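Local structure of putative metal-dependent hydrolase (Parabacteroides distasonis ATCC 8503, 3KL7) at residues A[170-175]-A[198-203]. The protein binds two zinc ions in a metallo-beta-lactamase-like fold and is probably a hydrolase, its substrate not being established. Numbering follows the deposited sequence. Where two conformers were deposited one is given.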
loop_
_atom_site.group_PDB
_atom_site.type_symbol
_atom_site.label_atom_id
_atom_site.label_comp_id
_atom_site.label_asym_id
_atom_site.label_seq_id
_atom_site.Cartn_x
_atom_site.Cartn_y
_atom_site.Cartn_z
ATOM N N LYS A 170 -7.265 14.386 3.700
ATOM C CA LYS A 170 -8.418 15.174 3.195
ATOM C C LYS A 170 -8.262 15.476 1.701
ATOM O O LYS A 170 -9.234 15.712 1.018
ATOM C CB LYS A 170 -8.581 16.489 3.985
ATOM C CG LYS A 170 -9.195 16.309 5.402
ATOM C CD LYS A 170 -9.343 17.700 6.163
ATOM C CE LYS A 170 -7.964 18.234 6.679
ATOM N NZ LYS A 170 -8.014 19.716 7.076
ATOM N N ASP A 171 -7.019 15.441 1.204
ATOM C CA ASP A 171 -6.719 15.768 -0.216
ATOM C C ASP A 171 -6.873 14.561 -1.182
ATOM O O ASP A 171 -6.763 14.716 -2.410
ATOM C CB ASP A 171 -5.300 16.361 -0.313
ATOM C CG ASP A 171 -5.154 17.697 0.501
ATOM O OD1 ASP A 171 -6.079 18.529 0.420
ATOM O OD2 ASP A 171 -4.117 17.885 1.228
ATOM N N LEU A 172 -7.120 13.368 -0.625
ATOM C CA LEU A 172 -7.268 12.165 -1.440
ATOM C C LEU A 172 -8.673 12.119 -2.060
ATOM O O LEU A 172 -9.680 12.061 -1.342
ATOM C CB LEU A 172 -7.032 10.921 -0.594
ATOM C CG LEU A 172 -5.591 10.670 -0.132
ATOM C CD1 LEU A 172 -5.561 9.573 0.989
ATOM C CD2 LEU A 172 -4.696 10.273 -1.326
ATOM N N LYS A 173 -8.744 12.146 -3.386
ATOM C CA LYS A 173 -10.041 12.194 -4.065
ATOM C C LYS A 173 -10.296 10.941 -4.870
ATOM O O LYS A 173 -9.364 10.335 -5.407
ATOM C CB LYS A 173 -10.131 13.415 -4.966
ATOM C CG LYS A 173 -9.862 14.762 -4.256
ATOM C CD LYS A 173 -10.817 15.014 -3.054
ATOM C CE LYS A 173 -10.534 16.376 -2.397
ATOM N NZ LYS A 173 -11.210 16.546 -1.045
ATOM N N ASP A 174 -11.572 10.546 -4.923
ATOM C CA ASP A 174 -12.050 9.466 -5.787
ATOM C C ASP A 174 -11.282 8.157 -5.613
ATOM O O ASP A 174 -10.900 7.508 -6.608
ATOM C CB ASP A 174 -12.017 9.920 -7.226
ATOM C CG ASP A 174 -12.908 11.144 -7.472
ATOM O OD1 ASP A 174 -14.095 11.100 -7.096
ATOM O OD2 ASP A 174 -12.414 12.153 -8.041
ATOM N N ILE A 175 -11.062 7.763 -4.364
ATOM C CA ILE A 175 -10.372 6.522 -4.080
ATOM C C ILE A 175 -11.385 5.382 -4.052
ATOM O O ILE A 175 -12.333 5.412 -3.292
ATOM C CB ILE A 175 -9.595 6.594 -2.755
ATOM C CG1 ILE A 175 -8.545 7.743 -2.801
ATOM C CG2 ILE A 175 -8.916 5.265 -2.458
ATOM C CD1 ILE A 175 -7.388 7.539 -3.826
ATOM N N ARG A 198 -12.773 8.381 7.200
ATOM C CA ARG A 198 -13.841 9.381 7.030
ATOM C C ARG A 198 -13.328 10.669 6.357
ATOM O O ARG A 198 -14.103 11.444 5.806
ATOM C CB ARG A 198 -14.519 9.698 8.373
ATOM C CG ARG A 198 -15.432 8.563 8.880
ATOM C CD ARG A 198 -16.295 8.982 10.095
ATOM N NE ARG A 198 -17.019 7.837 10.655
ATOM C CZ ARG A 198 -18.270 7.520 10.355
ATOM N NH1 ARG A 198 -18.970 8.273 9.511
ATOM N NH2 ARG A 198 -18.824 6.456 10.906
HETATM N N MSE A 199 -12.028 10.883 6.388
HETATM C CA MSE A 199 -11.468 12.069 5.766
HETATM C C MSE A 199 -11.567 12.043 4.212
HETATM O O MSE A 199 -11.614 13.090 3.581
HETATM C CB MSE A 199 -10.012 12.252 6.194
HETATM C CG MSE A 199 -9.843 12.897 7.582
HETATM SE SE MSE A 199 -7.978 13.389 7.866
HETATM C CE MSE A 199 -7.260 11.684 8.347
ATOM N N PHE A 200 -11.580 10.845 3.616
ATOM C CA PHE A 200 -11.632 10.734 2.149
ATOM C C PHE A 200 -12.636 9.694 1.578
ATOM O O PHE A 200 -12.766 9.559 0.357
ATOM C CB PHE A 200 -10.210 10.517 1.570
ATOM C CG PHE A 200 -9.595 9.174 1.894
ATOM C CD1 PHE A 200 -9.082 8.910 3.168
ATOM C CD2 PHE A 200 -9.483 8.197 0.917
ATOM C CE1 PHE A 200 -8.501 7.680 3.466
ATOM C CE2 PHE A 200 -8.886 6.950 1.214
ATOM C CZ PHE A 200 -8.393 6.704 2.491
ATOM N N SER A 201 -13.331 8.981 2.465
ATOM C CA SER A 201 -14.439 8.089 2.084
ATOM C C SER A 201 -14.138 7.148 0.950
ATOM O O SER A 201 -14.780 7.228 -0.110
ATOM C CB SER A 201 -15.667 8.914 1.711
ATOM O OG SER A 201 -16.222 9.518 2.848
ATOM N N PRO A 202 -13.176 6.245 1.143
ATOM C CA PRO A 202 -12.976 5.254 0.117
ATOM C C PRO A 202 -14.186 4.332 0.037
ATOM O O PRO A 202 -14.865 4.107 1.046
ATOM C CB PRO A 202 -11.743 4.502 0.584
ATOM C CG PRO A 202 -11.697 4.717 2.050
ATOM C CD PRO A 202 -12.259 6.072 2.271
ATOM N N LYS A 203 -14.476 3.825 -1.153
ATOM C CA LYS A 203 -15.569 2.948 -1.316
ATOM C C LYS A 203 -15.288 1.626 -0.597
ATOM O O LYS A 203 -16.154 1.085 0.059
ATOM C CB LYS A 203 -15.846 2.735 -2.783
ATOM C CG LYS A 203 -16.392 3.990 -3.484
ATOM C CD LYS A 203 -16.229 3.904 -4.965
ATOM C CE LYS A 203 -16.956 5.026 -5.678
ATOM N NZ LYS A 203 -16.459 5.152 -7.090
HETATM O O HOH W 1 -11.161 14.136 0.643
HETATM O O HOH W 2 -11.738 9.596 -1.880
HETATM O O HOH W 3 -14.614 7.627 -3.128
#
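L172 sits over one face of the F200 ring: its CD1 lies 4.0 Å from the F200 ring centroid and only 4° off the ring normal, which meets the definition of a CH-pi contact. The two side chains run side by side in the same direction, with their CB atoms 3.9 Å apart. On the opposite face, P202 CD of the same segment approaches nearer the rim, so the ring is sandwiched between the leucine methyl and the proline. F200 has a chi1 of 69°, which sets CG between its own backbone N and carbonyl carbon. I175 meets the ring obliquely, CG1 coming to 3.9 Å from F200 CD2, while its CG2 and CB lie near CE2.

In the metallo-beta-lactamase-like fold this contact lies away from the zinc sites. It joins the loop leading into strand 177-181 to the C-terminal end of helix 190-200, where S201 leaves helical geometry with positive phi before the chain enters strand 204-208. I149 and Y158, from neighbouring strands of the same sheet, also touch both L172 and I175, and A178 touches F200 and P202.

Toward the start of segment 170-175, the aliphatic part of K170 crosses selenomethionine M199, with K170 CG 4.0 Å from M199 SE. Much of the polar matching between the backbones is through water: one molecule bridges L172 O, I175 N and F200 O, accepting from the amide, though its modelled distance to F200 O is doubtfully short. The direct backbone link, K203 N to I175 O, is weak at 3.4 Å, although its N-H...O angle of 157° is fairly straight. K203 NZ forms a salt bridge with D176.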